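Local coordinates for AtxE2 (Asticcacaulis excentricus, PDB 5TXE), which hydrolyses the isopeptide bond of the lasso peptides astexin-2 and astexin-3, recognising their knotted shape and converting them into linear peptides, at residues I49-S53 with A126-I130; V342-H346 with L377-G382; F467-E473 with N498-L503. The protein carries 1 engineered substitution. All coordinates share one frame. Numbering follows the deposited sequence.

Contact 1 (I49-S53 with A126-I130)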
loop_
_atom_site.group_PDB
_atom_site.type_symbol
_atom_site.label_atom_id
_atom_site.label_comp_id
_atom_site.label_asym_id
_atom_site.label_seq_id
_atom_site.Cartn_x
_atom_site.Cartn_y
_atom_site.Cartn_z
ATOM N N ILE A 49 -9.011 -7.124 5.042
ATOM C CA ILE A 49 -9.091 -6.547 6.370
ATOM C C ILE A 49 -8.066 -5.448 6.477
ATOM O O ILE A 49 -6.869 -5.691 6.265
ATOM C CB ILE A 49 -8.750 -7.612 7.430
ATOM C CG1 ILE A 49 -9.785 -8.726 7.409
ATOM C CG2 ILE A 49 -8.692 -6.981 8.802
ATOM C CD1 ILE A 49 -9.343 -10.000 8.112
ATOM N N GLY A 50 -8.518 -4.227 6.713
ATOM C CA GLY A 50 -7.606 -3.060 6.801
ATOM C C GLY A 50 -7.171 -2.494 5.445
ATOM O O GLY A 50 -7.594 -2.948 4.403
ATOM N N THR A 51 -6.300 -1.500 5.465
ATOM C CA THR A 51 -5.884 -0.824 4.243
ATOM C C THR A 51 -5.168 -1.786 3.322
ATOM O O THR A 51 -4.598 -2.832 3.741
ATOM C CB THR A 51 -5.035 0.462 4.583
ATOM O OG1 THR A 51 -4.840 1.278 3.444
ATOM C CG2 THR A 51 -3.687 0.131 5.179
ATOM N N MET A 52 -5.134 -1.387 2.071
ATOM C CA MET A 52 -4.624 -2.223 1.018
ATOM C C MET A 52 -3.251 -2.774 1.316
ATOM O O MET A 52 -3.030 -3.956 1.193
ATOM C CB MET A 52 -4.540 -1.455 -0.299
ATOM C CG MET A 52 -5.925 -1.062 -0.803
ATOM S SD MET A 52 -5.876 -0.380 -2.491
ATOM C CE MET A 52 -4.469 -1.303 -3.164
ATOM N N SER A 53 -2.340 -1.905 1.686
ATOM C CA SER A 53 -0.973 -2.294 1.895
ATOM C C SER A 53 -0.689 -2.202 3.366
ATOM O O SER A 53 -0.518 -1.136 3.888
ATOM C CB SER A 53 -0.039 -1.372 1.111
ATOM O OG SER A 53 1.298 -1.618 1.489
ATOM N N ALA A 126 -6.330 4.685 -1.278
ATOM C CA ALA A 126 -6.372 3.597 -0.326
ATOM C C ALA A 126 -7.411 3.916 0.762
ATOM O O ALA A 126 -7.587 5.057 1.148
ATOM C CB ALA A 126 -5.016 3.457 0.328
ATOM N N ASN A 127 -8.048 2.882 1.277
ATOM C CA ASN A 127 -8.936 3.009 2.437
ATOM C C ASN A 127 -8.243 3.171 3.764
ATOM O O ASN A 127 -7.176 2.581 4.040
ATOM C CB ASN A 127 -9.880 1.789 2.489
ATOM C CG ASN A 127 -9.137 0.455 2.556
ATOM O OD1 ASN A 127 -8.133 0.207 1.847
ATOM N ND2 ASN A 127 -9.630 -0.409 3.401
ATOM N N LEU A 128 -8.856 3.959 4.610
ATOM C CA LEU A 128 -8.383 4.131 5.996
ATOM C C LEU A 128 -8.608 2.861 6.756
ATOM O O LEU A 128 -9.677 2.272 6.656
ATOM C CB LEU A 128 -9.212 5.185 6.690
ATOM C CG LEU A 128 -8.795 5.609 8.106
ATOM C CD1 LEU A 128 -7.444 6.325 8.106
ATOM C CD2 LEU A 128 -9.856 6.508 8.716
ATOM N N THR A 129 -7.590 2.405 7.461
ATOM C CA THR A 129 -7.706 1.289 8.372
ATOM C C THR A 129 -8.596 1.708 9.550
ATOM O O THR A 129 -8.368 2.737 10.189
ATOM C CB THR A 129 -6.340 0.865 8.899
ATOM O OG1 THR A 129 -5.588 0.306 7.843
ATOM C CG2 THR A 129 -6.482 -0.269 9.936
ATOM N N ILE A 130 -9.635 0.932 9.817
ATOM C CA ILE A 130 -10.581 1.310 10.870
ATOM C C ILE A 130 -10.237 0.436 12.093
ATOM O O ILE A 130 -10.421 -0.815 12.080
ATOM C CB ILE A 130 -12.040 1.051 10.443
ATOM C CG1 ILE A 130 -12.392 1.814 9.153
ATOM C CG2 ILE A 130 -13.012 1.379 11.591
ATOM C CD1 ILE A 130 -12.300 3.325 9.318
HETATM O O HOH W 1 -10.308 -3.441 3.642
#
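The two segments run roughly antiparallel and meet through loop residues, with Gly-50 facing Thr-129 at 4.6 Å between CA atoms and Met-52 opposite Ala-126 at 6.2 Å. No sheet pairing joins them, so side chains supply most of the polar links that sheet partners would obtain from their backbones. Gly-50 has a phi of 80°, a value that favours glycine. Thr-51 pairs twice: its N donates to Thr-129 OG1 at 3.1 Å, and its own OG1 donates to Asn-127 O at 2.7 Å. Threonine suits both positions because each hydroxyl meets a backbone group; the methyl of Thr-51 also packs here, CG2 3.3 Å from Thr-129 OG1. The amide of Asn-127 swings across: ND2 gives a weak hydrogen bond to Gly-50 O at 3.4 Å, and a water also joins the two, donating to Gly-50 O at 2.9 Å and accepting a weak hydrogen bond from Asn-127 ND2 at 3.1 Å. The methyl of Ala-126 points toward the other loop, its CB 3.8 Å from Thr-51 OG1; a small side chain fits there. The guanidinium of Arg-372 donates hydrogen bonds to the carbonyls of Ile-49, Thr-51 and Met-52, while Ser-53 and Ala-126 touch the bound peptide. Around this buried pair, Asn-127 and Ile-130 pack on strand 69-78, with strand 48-49 leading into one segment and strand 133-134 following the other.

Contact 2 (V342-H346 with L377-G382)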
loop_
_atom_site.group_PDB
_atom_site.type_symbol
_atom_site.label_atom_id
_atom_site.label_comp_id
_atom_site.label_asym_id
_atom_site.label_seq_id
_atom_site.Cartn_x
_atom_site.Cartn_y
_atom_site.Cartn_z
ATOM N N VAL A 342 15.764 -15.768 21.227
ATOM C CA VAL A 342 15.619 -17.032 20.533
ATOM C C VAL A 342 14.467 -16.956 19.509
ATOM O O VAL A 342 13.356 -16.518 19.836
ATOM C CB VAL A 342 15.323 -18.151 21.539
ATOM C CG1 VAL A 342 15.141 -19.482 20.822
ATOM C CG2 VAL A 342 16.472 -18.234 22.544
ATOM N N ARG A 343 14.735 -17.411 18.287
ATOM C CA ARG A 343 13.730 -17.407 17.219
ATOM C C ARG A 343 12.728 -18.475 17.461
ATOM O O ARG A 343 13.095 -19.597 17.639
ATOM C CB ARG A 343 14.373 -17.674 15.867
ATOM C CG ARG A 343 13.452 -17.306 14.717
ATOM C CD ARG A 343 14.219 -17.201 13.420
ATOM N NE ARG A 343 14.540 -18.531 12.948
ATOM C CZ ARG A 343 15.246 -18.761 11.854
ATOM N NH1 ARG A 343 15.708 -17.752 11.136
ATOM N NH2 ARG A 343 15.489 -19.996 11.477
ATOM N N ILE A 344 11.446 -18.147 17.470
ATOM C CA ILE A 344 10.433 -19.181 17.624
ATOM C C ILE A 344 9.549 -19.394 16.401
ATOM O O ILE A 344 8.830 -20.371 16.345
ATOM C CB ILE A 344 9.538 -18.903 18.837
ATOM C CG1 ILE A 344 8.910 -17.534 18.744
ATOM C CG2 ILE A 344 10.362 -18.981 20.124
ATOM C CD1 ILE A 344 7.830 -17.347 19.783
ATOM N N TRP A 345 9.539 -18.441 15.463
ATOM C CA TRP A 345 8.743 -18.572 14.224
ATOM C C TRP A 345 9.410 -17.762 13.136
ATOM O O TRP A 345 9.966 -16.695 13.404
ATOM C CB TRP A 345 7.317 -18.094 14.455
ATOM C CG TRP A 345 6.402 -18.017 13.224
ATOM C CD1 TRP A 345 5.510 -18.970 12.792
ATOM C CD2 TRP A 345 6.257 -16.909 12.311
ATOM N NE1 TRP A 345 4.832 -18.524 11.675
ATOM C CE2 TRP A 345 5.281 -17.275 11.348
ATOM C CE3 TRP A 345 6.864 -15.645 12.207
ATOM C CZ2 TRP A 345 4.905 -16.436 10.318
ATOM C CZ3 TRP A 345 6.464 -14.789 11.187
ATOM C CH2 TRP A 345 5.509 -15.192 10.254
ATOM N N HIS A 346 9.347 -18.267 11.919
ATOM C CA HIS A 346 9.724 -17.492 10.748
ATOM C C HIS A 346 9.007 -18.060 9.515
ATOM O O HIS A 346 8.742 -19.241 9.452
ATOM C CB HIS A 346 11.229 -17.517 10.523
ATOM C CG HIS A 346 11.757 -18.882 10.209
ATOM N ND1 HIS A 346 12.448 -19.185 9.047
ATOM C CD2 HIS A 346 11.666 -20.037 10.904
ATOM C CE1 HIS A 346 12.763 -20.467 9.047
ATOM N NE2 HIS A 346 12.294 -21.006 10.159
ATOM N N LEU A 377 -0.703 -16.846 17.119
ATOM C CA LEU A 377 0.639 -17.365 17.160
ATOM C C LEU A 377 0.954 -17.712 18.632
ATOM O O LEU A 377 0.877 -16.858 19.514
ATOM C CB LEU A 377 1.564 -16.303 16.617
ATOM C CG LEU A 377 2.791 -16.748 15.837
ATOM C CD1 LEU A 377 2.587 -18.004 15.028
ATOM C CD2 LEU A 377 3.174 -15.667 14.864
ATOM N N ASN A 378 1.289 -18.966 18.899
ATOM C CA ASN A 378 1.678 -19.391 20.246
ATOM C C ASN A 378 3.079 -18.868 20.614
ATOM O O ASN A 378 4.069 -19.180 19.963
ATOM C CB ASN A 378 1.589 -20.913 20.313
ATOM C CG ASN A 378 1.894 -21.478 21.698
ATOM O OD1 ASN A 378 2.833 -21.068 22.389
ATOM N ND2 ASN A 378 1.127 -22.471 22.074
ATOM N N LEU A 379 3.159 -18.063 21.665
ATOM C CA LEU A 379 4.418 -17.414 22.009
ATOM C C LEU A 379 5.435 -18.295 22.793
ATOM O O LEU A 379 6.479 -17.795 23.247
ATOM C CB LEU A 379 4.131 -16.131 22.796
ATOM C CG LEU A 379 3.408 -15.062 21.987
ATOM C CD1 LEU A 379 3.175 -13.827 22.847
ATOM C CD2 LEU A 379 4.210 -14.718 20.745
ATOM N N THR A 380 5.117 -19.573 22.967
ATOM C CA THR A 380 6.000 -20.518 23.612
ATOM C C THR A 380 6.574 -21.417 22.540
ATOM O O THR A 380 7.787 -21.447 22.345
ATOM C CB THR A 380 5.241 -21.370 24.639
ATOM O OG1 THR A 380 4.684 -20.514 25.660
ATOM C CG2 THR A 380 6.204 -22.400 25.264
ATOM N N SER A 381 5.681 -22.109 21.823
ATOM C CA SER A 381 6.067 -23.027 20.745
ATOM C C SER A 381 6.321 -22.351 19.397
ATOM O O SER A 381 6.996 -22.919 18.543
ATOM C CB SER A 381 4.968 -24.054 20.563
ATOM O OG SER A 381 3.831 -23.483 19.943
ATOM N N GLY A 382 5.740 -21.167 19.179
ATOM C CA GLY A 382 5.850 -20.498 17.871
ATOM C C GLY A 382 4.903 -21.061 16.801
ATOM O O GLY A 382 5.052 -20.781 15.631
#
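A classic beta bulge in strand 342-347, where Ile-344 and Trp-345 both face Leu-331, meets the turn leading from strand 373-378 to strand 384-388. The strands belong to successive four-stranded antiparallel sheets, consistent with adjacent blades of the beta-propeller found in prolyl oligopeptidases. The bulge allows both consecutive side chains to point toward the other segment, which regular strand alternation would prevent. Ile-344 has the most surface covered. Its branched aliphatic side chain spreads over the backbone of the turn, with CD1 3.7 Å from Leu-379 O and CG2 4.2 Å from Thr-380 O. That turn holds its shape internally: Asn-378 OD1 accepts from Thr-380 N at 2.8 Å, closing an Asx turn, and from Ser-381 N at 3.1 Å, extending it to an Asx motif, while Gly-382 N donates to Asn-378 O at 2.7 Å. Gly-382 suits its place because its phi is 79° and a CB would clash with Ile-344 O; without one, its CA comes within 3.4 Å of that oxygen in a nearly straight CA-H...O contact. Trp-345 supplies a broad aromatic surface, which also packs on Leu-351 and Met-384 of the second sheet. Gly-382 O lies at the indole edge, 3.4 Å from Trp-345 CD1, whereas Leu-377 CD1 sits over the ring face in a CH-pi contact, 4.1 Å from the five-membered-ring centroid.

Contact 3 (F467-E473 with N498-L503)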
loop_
_atom_site.group_PDB
_atom_site.type_symbol
_atom_site.label_atom_id
_atom_site.label_comp_id
_atom_site.label_asym_id
_atom_site.label_seq_id
_atom_site.Cartn_x
_atom_site.Cartn_y
_atom_site.Cartn_z
ATOM N N PHE A 467 7.567 -9.051 -8.932
ATOM C CA PHE A 467 8.823 -8.375 -8.634
ATOM C C PHE A 467 8.818 -7.631 -7.351
ATOM O O PHE A 467 7.922 -6.863 -7.093
ATOM C CB PHE A 467 9.045 -7.329 -9.715
ATOM C CG PHE A 467 10.324 -6.574 -9.620
ATOM C CD1 PHE A 467 11.536 -7.222 -9.465
ATOM C CD2 PHE A 467 10.322 -5.215 -9.802
ATOM C CE1 PHE A 467 12.732 -6.503 -9.409
ATOM C CE2 PHE A 467 11.513 -4.482 -9.770
ATOM C CZ PHE A 467 12.721 -5.133 -9.594
ATOM N N HIS A 468 9.834 -7.877 -6.536
ATOM C CA HIS A 468 9.995 -7.147 -5.326
ATOM C C HIS A 468 11.172 -6.257 -5.518
ATOM O O HIS A 468 12.297 -6.677 -5.513
ATOM C CB HIS A 468 10.216 -8.042 -4.141
ATOM C CG HIS A 468 10.163 -7.295 -2.867
ATOM N ND1 HIS A 468 8.983 -7.143 -2.156
ATOM C CD2 HIS A 468 11.108 -6.582 -2.203
ATOM C CE1 HIS A 468 9.208 -6.380 -1.097
ATOM N NE2 HIS A 468 10.493 -6.039 -1.090
ATOM N N SER A 469 10.908 -4.998 -5.689
ATOM C CA SER A 469 11.954 -4.081 -6.011
ATOM C C SER A 469 13.094 -4.134 -4.980
ATOM O O SER A 469 12.847 -4.106 -3.786
ATOM C CB SER A 469 11.379 -2.673 -6.030
ATOM O OG SER A 469 12.292 -1.876 -6.737
ATOM N N PRO A 470 14.353 -4.125 -5.440
ATOM C CA PRO A 470 15.407 -4.257 -4.458
ATOM C C PRO A 470 15.823 -2.944 -3.810
ATOM O O PRO A 470 15.474 -1.843 -4.284
ATOM C CB PRO A 470 16.562 -4.795 -5.305
ATOM C CG PRO A 470 16.390 -4.078 -6.590
ATOM C CD PRO A 470 14.895 -4.093 -6.805
ATOM N N ARG A 471 16.614 -3.087 -2.754
ATOM C CA ARG A 471 17.313 -1.973 -2.130
ATOM C C ARG A 471 18.210 -1.197 -3.094
ATOM O O ARG A 471 18.793 -1.770 -4.052
ATOM C CB ARG A 471 18.120 -2.468 -0.926
ATOM C CG ARG A 471 17.221 -2.722 0.282
ATOM C CD ARG A 471 18.004 -2.965 1.562
ATOM N NE ARG A 471 18.860 -1.838 1.960
ATOM C CZ ARG A 471 19.789 -1.889 2.917
ATOM N NH1 ARG A 471 19.985 -3.005 3.611
ATOM N NH2 ARG A 471 20.534 -0.822 3.187
ATOM N N SER A 472 18.280 0.118 -2.876
ATOM C CA SER A 472 19.146 0.926 -3.712
ATOM C C SER A 472 20.576 0.903 -3.135
ATOM O O SER A 472 20.751 0.659 -1.952
ATOM C CB SER A 472 18.679 2.365 -3.752
ATOM O OG SER A 472 18.787 2.933 -2.469
ATOM N N GLU A 473 21.558 1.204 -3.972
ATOM C CA GLU A 473 22.954 1.390 -3.514
ATOM C C GLU A 473 23.026 2.477 -2.433
ATOM O O GLU A 473 23.705 2.320 -1.425
ATOM C CB GLU A 473 23.850 1.755 -4.703
ATOM C CG GLU A 473 23.876 0.654 -5.788
ATOM C CD GLU A 473 24.623 1.008 -7.084
ATOM O OE1 GLU A 473 25.827 1.334 -6.983
ATOM O OE2 GLU A 473 24.020 0.935 -8.205
ATOM N N ASN A 498 19.529 0.562 -11.708
ATOM C CA ASN A 498 19.673 -0.643 -10.854
ATOM C C ASN A 498 18.396 -1.480 -10.894
ATOM O O ASN A 498 18.420 -2.744 -10.915
ATOM C CB ASN A 498 19.950 -0.215 -9.408
ATOM C CG ASN A 498 19.957 -1.401 -8.407
ATOM O OD1 ASN A 498 20.604 -2.441 -8.628
ATOM N ND2 ASN A 498 19.232 -1.225 -7.286
ATOM N N ILE A 499 17.256 -0.788 -10.859
ATOM C CA ILE A 499 15.990 -1.506 -11.009
ATOM C C ILE A 499 15.863 -2.205 -12.356
ATOM O O ILE A 499 15.498 -3.386 -12.448
ATOM C CB ILE A 499 14.791 -0.579 -10.712
ATOM C CG1 ILE A 499 14.811 -0.254 -9.231
ATOM C CG2 ILE A 499 13.477 -1.292 -11.054
ATOM C CD1 ILE A 499 14.047 0.987 -8.878
ATOM N N LEU A 500 16.139 -1.477 -13.414
ATOM C CA LEU A 500 15.968 -2.061 -14.746
ATOM C C LEU A 500 16.933 -3.237 -14.955
ATOM O O LEU A 500 16.552 -4.294 -15.503
ATOM C CB LEU A 500 16.206 -1.027 -15.798
ATOM C CG LEU A 500 16.152 -1.522 -17.230
ATOM C CD1 LEU A 500 14.813 -2.079 -17.595
ATOM C CD2 LEU A 500 16.468 -0.396 -18.168
ATOM N N HIS A 501 18.170 -3.064 -14.493
ATOM C CA HIS A 501 19.157 -4.144 -14.620
ATOM C C HIS A 501 18.750 -5.322 -13.810
ATOM O O HIS A 501 18.973 -6.459 -14.221
ATOM C CB HIS A 501 20.524 -3.685 -14.162
ATOM C CG HIS A 501 21.229 -2.744 -15.092
ATOM N ND1 HIS A 501 21.190 -2.857 -16.467
ATOM C CD2 HIS A 501 22.045 -1.702 -14.829
ATOM C CE1 HIS A 501 21.936 -1.915 -17.011
ATOM N NE2 HIS A 501 22.461 -1.197 -16.038
ATOM N N THR A 502 18.101 -5.100 -12.675
ATOM C CA THR A 502 17.608 -6.239 -11.881
ATOM C C THR A 502 16.527 -6.984 -12.602
ATOM O O THR A 502 16.501 -8.193 -12.589
ATOM C CB THR A 502 17.087 -5.798 -10.505
ATOM O OG1 THR A 502 18.112 -5.098 -9.822
ATOM C CG2 THR A 502 16.651 -6.975 -9.656
ATOM N N LEU A 503 15.630 -6.274 -13.260
ATOM C CA LEU A 503 14.617 -6.966 -14.051
ATOM C C LEU A 503 15.236 -7.774 -15.193
ATOM O O LEU A 503 14.791 -8.879 -15.478
ATOM C CB LEU A 503 13.618 -5.970 -14.647
ATOM C CG LEU A 503 12.647 -5.364 -13.643
ATOM C CD1 LEU A 503 11.881 -4.272 -14.307
ATOM C CD2 LEU A 503 11.695 -6.425 -13.092
#
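Phe-467 points toward the helix, and its t rotamer sets the ring among three side chains. Leu-503, in its m, t rotamer, places CD2 almost exactly above the ring, 3.5 Å from the centroid and 3° off the normal, a CH-pi contact. Near the ring plane, Ile-499 CG2 is 4.0 Å from Phe-467 CE2 and Thr-502 CG2 is 4.0 Å from CE1. A flat aromatic thus offers a face to one aliphatic group and an edge to two others. Thr-502, at chi1 -56°, turns its hydroxyl back along the helix, so that OG1 donates to Asn-498 O at 2.6 Å; OG1 is also hydrogen-bonded to ND2 of Asn-409, and its methyl is left for the aromatic edge. In the alpha/beta-hydrolase fold of this family, helix 494-512 lies on the connection between the parallel strands 463-467 and 521-525, and the contact packs that helix against the loop leaving the first of them. Pro-470 turns its compact ring toward the helix, its CG 3.8 Å from Thr-502 OG1 and 4.1 Å from Asn-498 ND2, and also packs on Val-415 of strand 414-421. The t rotamer of Asn-498 reaches for the loop backbone, ND2 giving a weak hydrogen bond to Arg-471 O at 3.3 Å. Ser-469 rests OG 3.9 Å from Ile-499 CG1, and its backbone is hydrogen-bonded to Tyr-438, the residue that stabilises the alkoxide intermediate.

Along the chain the contacts follow in series, and none touches another. Contacts 1 and 2 belong to the propeller-like array of antiparallel sheets, their centres about 27 Å apart. Contact 3 lies in the hydrolase domain with its mixed sheet, its centre about 27 Å from that of contact 1 and about 32 Å from that of contact 2. Contact 1 touches the bound peptide, and its Ala-126 lies about 8 Å, side chain to side chain, from His-638, inferred to belong to the charge relay; contact 3 adjoins Tyr-438. These two thus come from the domains bordering the active site, consistent with the prolyl oligopeptidase architecture. Contact 2 joins two sheets away from these sites.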